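Local coordinates for beta-amyloid-like protein (Caenorhabditis elegans, PDB 3K66) that probably binds heparin through its E2 domain and, like its human homolog amyloid precursor protein, is linked to cell adhesion and neuronal development, at residues Gly179-Leu184 against Ile197-Trp202. Sequence-based numbering, arbitrary orientation.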
ATOM      1  N   GLY A 179      -2.864 -25.556  -3.520  1.00 56.53           N
ATOM      2  CA  GLY A 179      -2.204 -26.279  -4.580  1.00 55.72           C
ATOM      3  C   GLY A 179      -0.767 -26.578  -4.196  1.00 56.86           C
ATOM      4  O   GLY A 179      -0.266 -27.684  -4.383  1.00 55.88           O
ATOM      5  N   THR A 180      -0.088 -25.599  -3.620  1.00 54.31           N
ATOM      6  CA  THR A 180       1.300 -25.823  -3.254  1.00 53.81           C
ATOM      7  C   THR A 180       1.445 -26.913  -2.182  1.00 56.24           C
ATOM      8  O   THR A 180       2.414 -27.672  -2.190  1.00 56.39           O
ATOM      9  CB  THR A 180       1.942 -24.511  -2.824  1.00 52.70           C
ATOM     10  OG1 THR A 180       1.678 -23.519  -3.824  1.00 50.90           O
ATOM     11  CG2 THR A 180       3.439 -24.670  -2.695  1.00 49.16           C
ATOM     12  N   LEU A 181       0.468 -27.008  -1.280  1.00 58.70           N
ATOM     13  CA  LEU A 181       0.466 -28.040  -0.239  1.00 56.79           C
ATOM     14  C   LEU A 181       0.174 -29.397  -0.908  1.00 58.83           C
ATOM     15  O   LEU A 181       0.721 -30.440  -0.516  1.00 58.09           O
ATOM     16  CB  LEU A 181      -0.592 -27.717   0.829  1.00 52.64           C
ATOM     17  CG  LEU A 181      -0.216 -26.559   1.771  1.00 53.53           C
ATOM     18  CD1 LEU A 181      -1.444 -25.739   2.177  1.00 48.10           C
ATOM     19  CD2 LEU A 181       0.455 -27.126   3.001  1.00 50.49           C
ATOM     20  N   ALA A 182      -0.684 -29.383  -1.923  1.00 58.28           N
ATOM     21  CA  ALA A 182      -1.005 -30.616  -2.622  1.00 59.99           C
ATOM     22  C   ALA A 182       0.271 -31.280  -3.167  1.00 61.71           C
ATOM     23  O   ALA A 182       0.360 -32.502  -3.268  1.00 62.39           O
ATOM     24  CB  ALA A 182      -1.999 -30.344  -3.761  1.00 60.80           C
ATOM     25  N   MET A 183       1.264 -30.476  -3.511  1.00 62.28           N
ATOM     26  CA  MET A 183       2.485 -31.037  -4.036  1.00 62.41           C
ATOM     27  C   MET A 183       3.117 -32.047  -3.098  1.00 63.65           C
ATOM     28  O   MET A 183       3.990 -32.799  -3.509  1.00 64.84           O
ATOM     29  CB  MET A 183       3.473 -29.925  -4.393  1.00 60.77           C
ATOM     30  CG  MET A 183       3.116 -29.253  -5.708  1.00 61.36           C
ATOM     31  SD  MET A 183       4.059 -27.778  -6.077  1.00 60.37           S
ATOM     32  CE  MET A 183       2.984 -26.930  -7.289  1.00 59.92           C
ATOM     33  N   LEU A 184       2.675 -32.108  -1.847  1.00 63.29           N
ATOM     34  CA  LEU A 184       3.267 -33.078  -0.934  1.00 64.19           C
ATOM     35  C   LEU A 184       2.606 -34.444  -1.039  1.00 65.52           C
ATOM     36  O   LEU A 184       3.206 -35.447  -0.684  1.00 66.46           O
ATOM     37  CB  LEU A 184       3.197 -32.596   0.520  1.00 65.33           C
ATOM     38  CG  LEU A 184       4.172 -31.500   0.943  1.00 64.01           C
ATOM     39  CD1 LEU A 184       3.624 -30.175   0.499  1.00 67.80           C
ATOM     40  CD2 LEU A 184       4.366 -31.492   2.439  1.00 62.44           C
ATOM     41  N   ILE A 197       2.707 -29.472   9.967  1.00 66.63           N
ATOM     42  CA  ILE A 197       3.538 -28.383  10.480  1.00 66.27           C
ATOM     43  C   ILE A 197       3.346 -27.091   9.669  1.00 64.95           C
ATOM     44  O   ILE A 197       3.159 -26.001  10.233  1.00 64.33           O
ATOM     45  CB  ILE A 197       5.032 -28.750  10.478  1.00 67.78           C
ATOM     46  CG1 ILE A 197       5.260 -29.995  11.336  1.00 67.89           C
ATOM     47  CG2 ILE A 197       5.848 -27.601  11.064  1.00 65.57           C
ATOM     48  CD1 ILE A 197       6.709 -30.426  11.389  1.00 69.13           C
ATOM     49  N   ALA A 198       3.389 -27.221   8.346  1.00 63.72           N
ATOM     50  CA  ALA A 198       3.210 -26.088   7.445  1.00 59.62           C
ATOM     51  C   ALA A 198       1.806 -25.497   7.542  1.00 58.23           C
ATOM     52  O   ALA A 198       1.644 -24.277   7.492  1.00 56.58           O
ATOM     53  CB  ALA A 198       3.490 -26.522   5.991  1.00 56.48           C
ATOM     54  N   VAL A 199       0.790 -26.358   7.676  1.00 56.65           N
ATOM     55  CA  VAL A 199      -0.602 -25.885   7.761  1.00 56.27           C
ATOM     56  C   VAL A 199      -0.812 -25.024   9.010  1.00 56.13           C
ATOM     57  O   VAL A 199      -1.401 -23.945   8.941  1.00 53.39           O
ATOM     58  CB  VAL A 199      -1.642 -27.055   7.767  1.00 57.02           C
ATOM     59  CG1 VAL A 199      -3.034 -26.496   7.972  1.00 54.75           C
ATOM     60  CG2 VAL A 199      -1.615 -27.820   6.446  1.00 55.92           C
ATOM     61  N   THR A 200      -0.338 -25.504  10.157  1.00 57.61           N
ATOM     62  CA  THR A 200      -0.460 -24.737  11.388  1.00 57.73           C
ATOM     63  C   THR A 200       0.317 -23.422  11.230  1.00 58.12           C
ATOM     64  O   THR A 200      -0.156 -22.333  11.604  1.00 55.92           O
ATOM     65  CB  THR A 200       0.066 -25.532  12.580  1.00 57.54           C
ATOM     66  OG1 THR A 200      -0.645 -26.773  12.657  1.00 57.50           O
ATOM     67  CG2 THR A 200      -0.135 -24.742  13.893  1.00 56.99           C
ATOM     68  N   TYR A 201       1.501 -23.528  10.639  1.00 58.07           N
ATOM     69  CA  TYR A 201       2.322 -22.354  10.408  1.00 58.40           C
ATOM     70  C   TYR A 201       1.530 -21.343   9.610  1.00 58.73           C
ATOM     71  O   TYR A 201       1.595 -20.140   9.857  1.00 59.44           O
ATOM     72  CB  TYR A 201       3.590 -22.700   9.634  1.00 60.07           C
ATOM     73  CG  TYR A 201       4.446 -21.486   9.326  1.00 61.42           C
ATOM     74  CD1 TYR A 201       5.209 -20.866  10.316  1.00 60.94           C
ATOM     75  CD2 TYR A 201       4.485 -20.955   8.035  1.00 61.19           C
ATOM     76  CE1 TYR A 201       5.986 -19.755  10.023  1.00 61.80           C
ATOM     77  CE2 TYR A 201       5.253 -19.854   7.735  1.00 61.37           C
ATOM     78  CZ  TYR A 201       6.004 -19.257   8.736  1.00 62.31           C
ATOM     79  OH  TYR A 201       6.779 -18.161   8.433  1.00 62.32           O
ATOM     80  N   TRP A 202       0.786 -21.833   8.630  1.00 56.70           N
ATOM     81  CA  TRP A 202      -0.024 -20.954   7.792  1.00 53.08           C
ATOM     82  C   TRP A 202      -1.091 -20.272   8.647  1.00 54.40           C
ATOM     83  O   TRP A 202      -1.253 -19.067   8.581  1.00 53.90           O
ATOM     84  CB  TRP A 202      -0.654 -21.770   6.665  1.00 49.80           C
ATOM     85  CG  TRP A 202      -1.550 -21.040   5.741  1.00 44.80           C
ATOM     86  CD1 TRP A 202      -1.578 -19.697   5.501  1.00 46.94           C
ATOM     87  CD2 TRP A 202      -2.427 -21.629   4.781  1.00 43.61           C
ATOM     88  NE1 TRP A 202      -2.406 -19.417   4.429  1.00 41.27           N
ATOM     89  CE2 TRP A 202      -2.935 -20.587   3.976  1.00 42.00           C
ATOM     90  CE3 TRP A 202      -2.822 -22.940   4.525  1.00 41.42           C
ATOM     91  CZ2 TRP A 202      -3.817 -20.820   2.921  1.00 44.02           C
ATOM     92  CZ3 TRP A 202      -3.704 -23.182   3.473  1.00 43.63           C
ATOM     93  CH2 TRP A 202      -4.193 -22.122   2.677  1.00 43.95           C
TER
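Leu181 reaches across to helix 195-209 and meets Ala198, Val199 and Trp202 with its two methyls. The side chain starts toward that helix, and its first torsion sets CG beside the backbone N, anti to the carbonyl carbon (chi1 -74°). CD1 goes to the benzo part of the indole, 3.7 Å from Trp202 CZ3, approaching the ring obliquely. CD2 meets Ala198 and Val199, about one turn earlier, 4.1 Å from Val199 CG2 and 4.3 Å from Ala198 CB. A branched leucine suits this place because its two methyls can serve the indole on one branch and Ala198 and Val199 on the other, while alanine's single methyl leaves room for the fork. The chains come nearest at Leu181 and Val199, 8.4 Å between their CA atoms, and no hydrogen bond joins the two segments. In the elongated, all-helical E2 domain, the contact brings the C-terminal end of helix 163-182 against the last helix, after the chain has turned back through a short helix. Its tighter part rests on the buried Leu181 and Ala198, the latter also against Leu130 of helix 123-154; Trp202 also touches Ile177 and Asn178. Toward the outside the contact thins to Val199, a partly exposed branched apolar residue offering one methyl.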